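Local coordinates for protein cytosine deaminase (Klebsiella pneumoniae, PDB 4R85) that probably uses a bound iron(II) ion to deaminate 5-methylcytosine hydrolytically to thymine, as a cytosine deaminase of the amidohydrolase family, at residues Val118-Asp122 against Pro123-Ala127; Gln136-Ala139 against Asp140-Leu144; Ala148-Gln151 against Glu152-Ser156; Thr392-His396 against Gly397-Leu401. All blocks are in the same frame, centred on the assembly; numbering follows the deposited sequence.

Interaction 1: residues Val118-Asp122 against Pro123-Ala127; sequences VDVTD and PSLAA
Asp-122 and Ser-124 hold together the loop that leads from strand 111-119 into helix 126-137. The carboxylate oxygen OD1 of Asp-122 takes the hydroxyl OG of Ser-124 at 2.8 Å and the backbone N of Ser-124 at 3.2 Å, both arriving over the same face of the carboxylate and well out of its plane. With CG trans to its own backbone N (chi1 -177°), Asp-122 swings its carboxylate forward over the turn that follows. Its other oxygen, OD2, accepts from a water at 2.5 Å, and that water accepts in turn from N of Ala-127, in the first turn of the helix. The backbone closes a type I beta turn from Asp-122 to Leu-125, where N of Leu-125 reaches O of Asp-122 at 2.9 Å. Ser-124 OG also accepts from N of Ala-126 (3.2 Å), an ST turn placed where the helix starts, with Leu-125 at the N-cap position. Alongside these polar bonds, CD2 of Leu-125 lies 3.8 Å from CB of Val-120, and CG1 of Val-118 meets CB of Ala-127 at 3.9 Å. One shell further out Asp-119 makes an Asx turn: OD2 receives N of Thr-121 and, on its syn side, the hydroxyl OG1 of Thr-121 at 2.5 Å. Lys-87 pairs with OD1 of Asp-119, and Thr-121 OG1 is also bonded to N of Glu-152. The loop joins strand to helix in the beta-alpha-beta unit of strand 111-119, helix 126-137 and strand 143-149; helix 160-170 packs on Val-120 and Leu-125.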
loop_
_atom_site.group_PDB
_atom_site.type_symbol
_atom_site.label_atom_id
_atom_site.label_comp_id
_atom_site.label_asym_id
_atom_site.label_seq_id
_atom_site.Cartn_x
_atom_site.Cartn_y
_atom_site.Cartn_z
ATOM N N VAL A 118 -17.857 -17.115 7.122
ATOM C CA VAL A 118 -18.300 -17.159 8.511
ATOM C C VAL A 118 -17.854 -18.474 9.123
ATOM O O VAL A 118 -18.120 -19.530 8.566
ATOM C CB VAL A 118 -19.834 -17.092 8.631
ATOM C CG1 VAL A 118 -20.251 -17.032 10.115
ATOM C CG2 VAL A 118 -20.366 -15.906 7.870
ATOM N N ASP A 119 -17.186 -18.410 10.273
ATOM C CA ASP A 119 -16.677 -19.608 10.933
ATOM C C ASP A 119 -17.845 -20.467 11.433
ATOM O O ASP A 119 -18.640 -20.024 12.260
ATOM C CB ASP A 119 -15.739 -19.202 12.079
ATOM C CG ASP A 119 -15.136 -20.385 12.818
ATOM O OD1 ASP A 119 -14.467 -20.135 13.847
ATOM O OD2 ASP A 119 -15.308 -21.550 12.391
ATOM N N VAL A 120 -17.955 -21.689 10.911
ATOM C CA VAL A 120 -19.033 -22.592 11.323
ATOM C C VAL A 120 -18.517 -23.709 12.236
ATOM O O VAL A 120 -19.272 -24.590 12.632
ATOM C CB VAL A 120 -19.803 -23.191 10.121
ATOM C CG1 VAL A 120 -20.445 -22.079 9.288
ATOM C CG2 VAL A 120 -18.886 -24.043 9.251
ATOM N N THR A 121 -17.230 -23.671 12.573
ATOM C CA THR A 121 -16.735 -24.523 13.651
ATOM C C THR A 121 -17.031 -23.813 14.971
ATOM O O THR A 121 -16.139 -23.426 15.731
ATOM C CB THR A 121 -15.250 -24.910 13.500
ATOM O OG1 THR A 121 -14.461 -23.739 13.257
ATOM C CG2 THR A 121 -15.075 -25.900 12.332
ATOM N N ASP A 122 -18.324 -23.628 15.202
ATOM C CA ASP A 122 -18.860 -22.978 16.392
ATOM C C ASP A 122 -20.227 -23.620 16.578
ATOM O O ASP A 122 -21.133 -23.420 15.772
ATOM C CB ASP A 122 -18.968 -21.458 16.173
ATOM C CG ASP A 122 -19.470 -20.707 17.417
ATOM O OD1 ASP A 122 -19.999 -21.354 18.342
ATOM O OD2 ASP A 122 -19.334 -19.460 17.469
ATOM N N PRO A 123 -20.372 -24.436 17.628
ATOM C CA PRO A 123 -21.605 -25.210 17.803
ATOM C C PRO A 123 -22.855 -24.335 17.946
ATOM O O PRO A 123 -23.959 -24.830 17.737
ATOM C CB PRO A 123 -21.338 -26.005 19.088
ATOM C CG PRO A 123 -19.849 -26.119 19.139
ATOM C CD PRO A 123 -19.343 -24.803 18.615
ATOM N N SER A 124 -22.686 -23.057 18.276
ATOM C CA SER A 124 -23.834 -22.157 18.420
ATOM C C SER A 124 -24.300 -21.615 17.065
ATOM O O SER A 124 -25.456 -21.207 16.921
ATOM C CB SER A 124 -23.482 -20.979 19.339
ATOM O OG SER A 124 -22.524 -20.136 18.714
ATOM N N LEU A 125 -23.391 -21.614 16.088
ATOM C CA LEU A 125 -23.618 -20.974 14.787
ATOM C C LEU A 125 -24.185 -19.558 14.930
ATOM O O LEU A 125 -24.960 -19.095 14.090
ATOM C CB LEU A 125 -24.511 -21.844 13.893
ATOM C CG LEU A 125 -23.861 -23.182 13.523
ATOM C CD1 LEU A 125 -24.807 -24.077 12.732
ATOM C CD2 LEU A 125 -22.571 -22.952 12.759
ATOM N N ALA A 126 -23.780 -18.877 15.999
ATOM C CA ALA A 126 -24.311 -17.557 16.332
ATOM C C ALA A 126 -24.011 -16.498 15.266
ATOM O O ALA A 126 -24.908 -15.751 14.858
ATOM C CB ALA A 126 -23.782 -17.109 17.693
ATOM N N ALA A 127 -22.758 -16.422 14.825
ATOM C CA ALA A 127 -22.380 -15.442 13.811
ATOM C C ALA A 127 -23.100 -15.716 12.492
ATOM O O ALA A 127 -23.490 -14.786 11.782
ATOM C CB ALA A 127 -20.872 -15.444 13.589
HETATM O O HOH W 1 -20.310 -18.173 15.557
#

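Interaction 2: residues Gln136-Ala139 against Asp140-Leu144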
loop_
_atom_site.group_PDB
_atom_site.type_symbol
_atom_site.label_atom_id
_atom_site.label_comp_id
_atom_site.label_asym_id
_atom_site.label_seq_id
_atom_site.Cartn_x
_atom_site.Cartn_y
_atom_site.Cartn_z
ATOM N N GLN A 136 -30.222 -9.648 4.793
ATOM C CA GLN A 136 -31.501 -9.024 4.479
ATOM C C GLN A 136 -31.518 -7.562 4.906
ATOM O O GLN A 136 -31.986 -6.698 4.169
ATOM C CB GLN A 136 -32.653 -9.779 5.155
ATOM C CG GLN A 136 -32.721 -11.256 4.792
ATOM C CD GLN A 136 -32.778 -11.484 3.289
ATOM O OE1 GLN A 136 -33.549 -10.831 2.582
ATOM N NE2 GLN A 136 -31.954 -12.406 2.792
ATOM N N GLU A 137 -30.993 -7.293 6.098
ATOM C CA GLU A 137 -31.009 -5.951 6.669
ATOM C C GLU A 137 -30.194 -4.960 5.839
ATOM O O GLU A 137 -30.570 -3.793 5.712
ATOM C CB GLU A 137 -30.484 -5.982 8.110
ATOM C CG GLU A 137 -30.461 -4.624 8.798
ATOM C CD GLU A 137 -30.114 -4.714 10.279
ATOM O OE1 GLU A 137 -29.592 -5.768 10.714
ATOM O OE2 GLU A 137 -30.362 -3.726 11.006
ATOM N N ALA A 138 -29.079 -5.423 5.280
ATOM C CA ALA A 138 -28.176 -4.532 4.548
ATOM C C ALA A 138 -28.314 -4.600 3.023
ATOM O O ALA A 138 -27.470 -4.066 2.300
ATOM C CB ALA A 138 -26.725 -4.775 4.973
ATOM N N ALA A 139 -29.379 -5.235 2.540
ATOM C CA ALA A 139 -29.613 -5.368 1.100
ATOM C C ALA A 139 -29.752 -4.018 0.385
ATOM O O ALA A 139 -29.507 -3.924 -0.815
ATOM C CB ALA A 139 -30.838 -6.241 0.832
ATOM N N ASP A 140 -30.137 -2.978 1.123
ATOM C CA ASP A 140 -30.228 -1.634 0.555
ATOM C C ASP A 140 -28.846 -1.070 0.207
ATOM O O ASP A 140 -28.734 -0.116 -0.566
ATOM C CB ASP A 140 -30.970 -0.683 1.502
ATOM C CG ASP A 140 -30.339 -0.621 2.884
ATOM O OD1 ASP A 140 -29.786 -1.645 3.336
ATOM O OD2 ASP A 140 -30.400 0.451 3.526
ATOM N N LEU A 141 -27.800 -1.667 0.776
ATOM C CA LEU A 141 -26.428 -1.233 0.522
ATOM C C LEU A 141 -25.649 -2.216 -0.345
ATOM O O LEU A 141 -24.923 -1.818 -1.254
ATOM C CB LEU A 141 -25.677 -1.027 1.848
ATOM C CG LEU A 141 -26.325 -0.069 2.859
ATOM C CD1 LEU A 141 -25.464 0.063 4.115
ATOM C CD2 LEU A 141 -26.579 1.301 2.239
ATOM N N ILE A 142 -25.771 -3.505 -0.043
ATOM C CA ILE A 142 -24.919 -4.501 -0.684
ATOM C C ILE A 142 -25.660 -5.793 -0.996
ATOM O O ILE A 142 -26.709 -6.078 -0.426
ATOM C CB ILE A 142 -23.740 -4.900 0.235
ATOM C CG1 ILE A 142 -24.271 -5.621 1.479
ATOM C CG2 ILE A 142 -22.893 -3.690 0.605
ATOM C CD1 ILE A 142 -23.180 -6.124 2.430
ATOM N N ASP A 143 -25.089 -6.577 -1.902
ATOM C CA ASP A 143 -25.535 -7.943 -2.121
ATOM C C ASP A 143 -24.521 -8.862 -1.442
ATOM O O ASP A 143 -23.377 -8.976 -1.888
ATOM C CB ASP A 143 -25.631 -8.248 -3.619
ATOM C CG ASP A 143 -26.732 -7.456 -4.306
ATOM O OD1 ASP A 143 -26.433 -6.419 -4.942
ATOM O OD2 ASP A 143 -27.900 -7.872 -4.202
ATOM N N LEU A 144 -24.941 -9.504 -0.356
ATOM C CA LEU A 144 -24.026 -10.299 0.461
ATOM C C LEU A 144 -24.111 -11.795 0.163
ATOM O O LEU A 144 -25.193 -12.375 0.201
ATOM C CB LEU A 144 -24.326 -10.060 1.946
ATOM C CG LEU A 144 -23.431 -10.763 2.976
ATOM C CD1 LEU A 144 -21.985 -10.284 2.839
ATOM C CD2 LEU A 144 -23.955 -10.509 4.391
#
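Ala-138 turns its carbonyl into the loop that follows helix 126-137, where two successive backbone N-H groups share it. N of Ile-142 lies 2.9 Å from O of Ala-138 and approaches almost in line with the carbonyl bond, whereas N of Leu-141, also 2.9 Å from O of Ala-138, comes from well above the carbonyl plane. This doubly gripped oxygen is the tight part of the contact. A CA-H...O contact from CA of Ala-139 to O of Ile-142 (3.4 Å) accompanies the turn, and CB of Leu-141 rests 3.6 Å from O of Ala-138. The buried methyl of Ala-138 is looser against Ile-142, its CB 4.4 Å from CG1, a branch that chi1 of 66° places 3.7 Å from O of Ala-138. On the exposed side, OD1 of Asp-140 sits 3.3 Å from O of Glu-137; both are acceptors, so no bond forms and the approach is probably mildly unfavourable. Glu-137 instead sends its carboxylate away to a salt bridge with Arg-96. The loop closes the step from helix 126-137 into strand 143-149: Ile-142 packs on Val-114 of strand 111-119 and on Ile-103 of helix 92-108.

Interaction 3: residues Ala148-Gln151 against Glu152-Ser156. With 17E (5-methylcytosine), chain G.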
loop_
_atom_site.group_PDB
_atom_site.type_symbol
_atom_site.label_atom_id
_atom_site.label_comp_id
_atom_site.label_asym_id
_atom_site.label_seq_id
_atom_site.Cartn_x
_atom_site.Cartn_y
_atom_site.Cartn_z
ATOM N N ALA A 148 -19.942 -20.876 4.295
ATOM C CA ALA A 148 -19.736 -21.734 5.463
ATOM C C ALA A 148 -18.273 -22.149 5.561
ATOM O O ALA A 148 -17.833 -23.084 4.895
ATOM C CB ALA A 148 -20.624 -22.957 5.392
ATOM N N PHE A 149 -17.533 -21.458 6.418
ATOM C CA PHE A 149 -16.087 -21.600 6.515
ATOM C C PHE A 149 -15.756 -22.349 7.802
ATOM O O PHE A 149 -16.024 -21.847 8.891
ATOM C CB PHE A 149 -15.449 -20.203 6.543
ATOM C CG PHE A 149 -13.971 -20.201 6.869
ATOM C CD1 PHE A 149 -13.079 -20.983 6.150
ATOM C CD2 PHE A 149 -13.477 -19.396 7.879
ATOM C CE1 PHE A 149 -11.722 -20.974 6.443
ATOM C CE2 PHE A 149 -12.126 -19.376 8.180
ATOM C CZ PHE A 149 -11.244 -20.163 7.464
ATOM N N PRO A 150 -15.212 -23.569 7.681
ATOM C CA PRO A 150 -14.907 -24.377 8.868
ATOM C C PRO A 150 -13.501 -24.053 9.375
ATOM O O PRO A 150 -12.570 -24.810 9.113
ATOM C CB PRO A 150 -14.962 -25.805 8.333
ATOM C CG PRO A 150 -14.488 -25.661 6.883
ATOM C CD PRO A 150 -14.935 -24.286 6.419
ATOM N N GLN A 151 -13.362 -22.936 10.084
ATOM C CA GLN A 151 -12.052 -22.447 10.525
ATOM C C GLN A 151 -11.161 -23.501 11.176
ATOM O O GLN A 151 -9.955 -23.562 10.918
ATOM C CB GLN A 151 -12.229 -21.291 11.507
ATOM C CG GLN A 151 -10.932 -20.785 12.116
ATOM C CD GLN A 151 -10.082 -20.050 11.091
ATOM O OE1 GLN A 151 -10.229 -18.845 10.900
ATOM N NE2 GLN A 151 -9.203 -20.779 10.417
ATOM N N GLU A 152 -11.738 -24.326 12.039
ATOM C CA GLU A 152 -10.902 -25.281 12.757
ATOM C C GLU A 152 -10.885 -26.667 12.112
ATOM O O GLU A 152 -10.442 -27.648 12.715
ATOM C CB GLU A 152 -11.275 -25.308 14.244
ATOM C CG GLU A 152 -10.999 -23.935 14.866
ATOM C CD GLU A 152 -11.153 -23.903 16.366
ATOM O OE1 GLU A 152 -11.739 -22.919 16.874
ATOM O OE2 GLU A 152 -10.685 -24.849 17.028
ATOM N N GLY A 153 -11.349 -26.734 10.869
ATOM C CA GLY A 153 -11.287 -27.968 10.113
ATOM C C GLY A 153 -12.608 -28.700 10.050
ATOM O O GLY A 153 -13.421 -28.643 10.978
ATOM N N ILE A 154 -12.829 -29.379 8.932
ATOM C CA ILE A 154 -13.980 -30.255 8.766
ATOM C C ILE A 154 -13.746 -31.598 9.466
ATOM O O ILE A 154 -14.599 -32.084 10.218
ATOM C CB ILE A 154 -14.254 -30.501 7.262
ATOM C CG1 ILE A 154 -14.643 -29.185 6.594
ATOM C CG2 ILE A 154 -15.342 -31.554 7.072
ATOM C CD1 ILE A 154 -14.835 -29.283 5.090
ATOM N N GLU A 155 -12.591 -32.202 9.213
ATOM C CA GLU A 155 -12.314 -33.545 9.708
ATOM C C GLU A 155 -11.657 -33.488 11.077
ATOM O O GLU A 155 -11.560 -34.499 11.762
ATOM C CB GLU A 155 -11.378 -34.297 8.744
ATOM C CG GLU A 155 -11.715 -34.177 7.264
ATOM C CD GLU A 155 -12.942 -35.001 6.859
ATOM O OE1 GLU A 155 -13.009 -35.416 5.685
ATOM O OE2 GLU A 155 -13.839 -35.238 7.703
ATOM N N SER A 156 -11.202 -32.298 11.459
ATOM C CA SER A 156 -10.324 -32.140 12.618
ATOM C C SER A 156 -11.017 -31.461 13.812
ATOM O O SER A 156 -10.405 -31.262 14.863
ATOM C CB SER A 156 -9.072 -31.349 12.206
ATOM O OG SER A 156 -8.514 -31.843 10.981
HETATM N N1 17E G . -8.845 -17.472 9.011
HETATM C C2 17E G . -7.998 -18.025 8.142
HETATM O O2 17E G . -7.812 -19.384 8.155
HETATM N N3 17E G . -7.325 -17.288 7.253
HETATM C C4 17E G . -7.484 -15.954 7.218
HETATM N N4 17E G . -6.758 -15.176 6.265
HETATM C C5 17E G . -8.362 -15.330 8.107
HETATM C C6 17E G . -9.045 -16.139 9.011
HETATM C CM5 17E G . -8.553 -13.848 8.079
#
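The substrate pocket of this amidohydrolase barrel takes in the end of strand 143-149 and the loop beyond it, where Gln-151 pairs with the N1-H and O2 of 5-methylcytosine. OE1 of Gln-151 accepts from N1 of the base at 2.7 Å, and NE2 of Gln-151 donates to O2 of the base at 3.0 Å. Both bonds are nearly straight, with angles at hydrogen of 172° and 169°. The chain of Gln-151 leaves the backbone with CG opposite N and then bends at chi2 (70°), which brings the amide up to the ligand. Phe-149 presents the edge of its ring, CZ lying 3.6 Å from the ligand O2 and near the ring plane; one face of the same ring carries N of Gln-151 over its centre, and the ring also stacks on His-209. Behind the pocket, a type I beta turn from Pro-150 to Gly-153 closes with N of Gly-153 2.9 Å from O of Pro-150, and CG of Pro-150 packs at 3.5 Å on CG1 of Ile-154. Gly-153 adopts a positive phi, a backbone shape that suits glycine. Glu-152 leads its carboxylate elsewhere, to a salt bridge with Lys-87. Glu-212 and Asp-308 also hydrogen-bond the base. The paired amide bonds need a donor at N1 and an acceptor at O2, consistent with the base being held as its N1-H form, and probably with C4 placed for attack by a metal-bound water, as in related deaminases.

Interaction 4: residues Thr392-His396 against Gly397-Leu401; sequences TSIRH and GKVIL
Ile-400 sets CG1 between its backbone N and carbonyl carbon (chi1 64°), which lays the branch across the neighbouring strand: CG1 comes within 3.8 Å of OG of Ser-393, and CD1 reaches CB of Arg-395, also at 3.8 Å. Arg-395 runs out fully extended from CG to NE, and beside it the His-396 ring lies with one face over CG of Arg-395, while CE1 of His-396 sits above the guanidinium, toward its rim. That guanidinium bonds O of Ala-139 and pairs with Asp-143. The residues form a beta hairpin whose type I' turn spans Arg-395 to Lys-398. N of Arg-395 bonds O of Lys-398 at 2.9 Å, and N of Lys-398 returns to O of Arg-395 at 3.1 Å. Gly-397 takes a positive phi (84°), as a type I' turn requires. Farther along, O of Ser-393 receives N of Ile-400 at 2.8 Å and, weakly, N of Leu-401: a classic beta bulge that shifts the register by one. N of Ser-393 bonds O of Leu-401 at 3.0 Å. On the face with Ile-394 and Val-399, CG1 of Ile-394 lies 4.3 Å from CG2 of Val-399. Strand 390-395 lies between strands 372-375 and 398-403, the latter an outermost strand of this sheet within the chain; Val-399 and Leu-401 pack on Pro-411 and Ile-408 of the second subunit.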
loop_
_atom_site.group_PDB
_atom_site.type_symbol
_atom_site.label_atom_id
_atom_site.label_comp_id
_atom_site.label_asym_id
_atom_site.label_seq_id
_atom_site.Cartn_x
_atom_site.Cartn_y
_atom_site.Cartn_z
ATOM N N THR A 392 -19.719 9.285 -6.288
ATOM C CA THR A 392 -21.131 8.932 -6.283
ATOM C C THR A 392 -21.266 7.423 -6.348
ATOM O O THR A 392 -20.553 6.766 -7.099
ATOM C CB THR A 392 -21.866 9.546 -7.489
ATOM O OG1 THR A 392 -21.553 10.942 -7.588
ATOM C CG2 THR A 392 -23.372 9.382 -7.334
ATOM N N SER A 393 -22.156 6.873 -5.531
ATOM C CA SER A 393 -22.498 5.464 -5.628
ATOM C C SER A 393 -23.986 5.375 -5.885
ATOM O O SER A 393 -24.789 5.929 -5.133
ATOM C CB SER A 393 -22.138 4.710 -4.351
ATOM O OG SER A 393 -22.387 3.320 -4.494
ATOM N N ILE A 394 -24.340 4.689 -6.965
ATOM C CA ILE A 394 -25.730 4.520 -7.356
ATOM C C ILE A 394 -26.079 3.049 -7.266
ATOM O O ILE A 394 -25.328 2.195 -7.725
ATOM C CB ILE A 394 -25.974 5.050 -8.783
ATOM C CG1 ILE A 394 -25.701 6.554 -8.829
ATOM C CG2 ILE A 394 -27.405 4.759 -9.238
ATOM C CD1 ILE A 394 -25.765 7.160 -10.231
ATOM N N ARG A 395 -27.210 2.751 -6.647
ATOM C CA ARG A 395 -27.620 1.370 -6.464
ATOM C C ARG A 395 -29.111 1.260 -6.729
ATOM O O ARG A 395 -29.898 1.999 -6.149
ATOM C CB ARG A 395 -27.298 0.909 -5.046
ATOM C CG ARG A 395 -27.816 -0.470 -4.721
ATOM C CD ARG A 395 -27.266 -0.937 -3.397
ATOM N NE ARG A 395 -27.840 -2.213 -2.992
ATOM C CZ ARG A 395 -27.408 -3.388 -3.429
ATOM N NH1 ARG A 395 -26.410 -3.444 -4.302
ATOM N NH2 ARG A 395 -27.976 -4.508 -3.001
ATOM N N HIS A 396 -29.482 0.340 -7.609
ATOM C CA HIS A 396 -30.871 0.199 -8.051
ATOM C C HIS A 396 -31.459 1.530 -8.542
ATOM O O HIS A 396 -32.638 1.818 -8.337
ATOM C CB HIS A 396 -31.728 -0.426 -6.942
ATOM C CG HIS A 396 -31.211 -1.743 -6.451
ATOM N ND1 HIS A 396 -31.554 -2.271 -5.224
ATOM C CD2 HIS A 396 -30.375 -2.643 -7.023
ATOM C CE1 HIS A 396 -30.950 -3.435 -5.061
ATOM N NE2 HIS A 396 -30.229 -3.685 -6.139
ATOM N N GLY A 397 -30.622 2.341 -9.186
ATOM C CA GLY A 397 -31.072 3.578 -9.796
ATOM C C GLY A 397 -31.157 4.783 -8.872
ATOM O O GLY A 397 -31.597 5.846 -9.293
ATOM N N LYS A 398 -30.742 4.627 -7.619
ATOM C CA LYS A 398 -30.797 5.729 -6.658
ATOM C C LYS A 398 -29.411 6.037 -6.111
ATOM O O LYS A 398 -28.607 5.133 -5.907
ATOM C CB LYS A 398 -31.715 5.376 -5.487
ATOM C CG LYS A 398 -33.147 5.070 -5.874
ATOM C CD LYS A 398 -33.927 4.555 -4.671
ATOM C CE LYS A 398 -35.358 4.197 -5.042
ATOM N NZ LYS A 398 -36.068 3.534 -3.908
ATOM N N VAL A 399 -29.133 7.311 -5.859
ATOM C CA VAL A 399 -27.871 7.677 -5.226
ATOM C C VAL A 399 -27.883 7.261 -3.758
ATOM O O VAL A 399 -28.767 7.660 -3.008
ATOM C CB VAL A 399 -27.615 9.187 -5.302
ATOM C CG1 VAL A 399 -26.253 9.511 -4.706
ATOM C CG2 VAL A 399 -27.709 9.669 -6.739
ATOM N N ILE A 400 -26.914 6.449 -3.348
ATOM C CA ILE A 400 -26.843 6.031 -1.950
ATOM C C ILE A 400 -25.629 6.626 -1.253
ATOM O O ILE A 400 -25.465 6.491 -0.038
ATOM C CB ILE A 400 -26.832 4.496 -1.803
ATOM C CG1 ILE A 400 -25.572 3.902 -2.434
ATOM C CG2 ILE A 400 -28.096 3.898 -2.410
ATOM C CD1 ILE A 400 -25.346 2.435 -2.102
ATOM N N LEU A 401 -24.778 7.288 -2.032
ATOM C CA LEU A 401 -23.620 7.989 -1.488
ATOM C C LEU A 401 -23.226 9.136 -2.407
ATOM O O LEU A 401 -23.167 8.978 -3.620
ATOM C CB LEU A 401 -22.432 7.036 -1.313
ATOM C CG LEU A 401 -21.086 7.619 -0.849
ATOM C CD1 LEU A 401 -20.297 6.556 -0.103
ATOM C CD2 LEU A 401 -20.229 8.185 -1.998
#

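Interactions 1 and 2 lie at the two ends of helix 126-137, their centres about 21 Å apart; interactions 2 and 3 bracket strand 143-149. Interactions 1 and 3 are buried and touch through backbone bonds between Val-118, Val-120 and Phe-149, so the polar loop of interaction 1 backs the ligand-binding loop of interaction 3. Interactions 2 and 4 are only partly buried and meet at the opposite end of strand 143-149 from the ligand, through the side chain of Arg-395. A carboxylate-hydroxyl network at a helix start, a shared carbonyl, amide recognition of the base and hairpin pairing thus mark four different places; interaction 4 alone touches the second subunit.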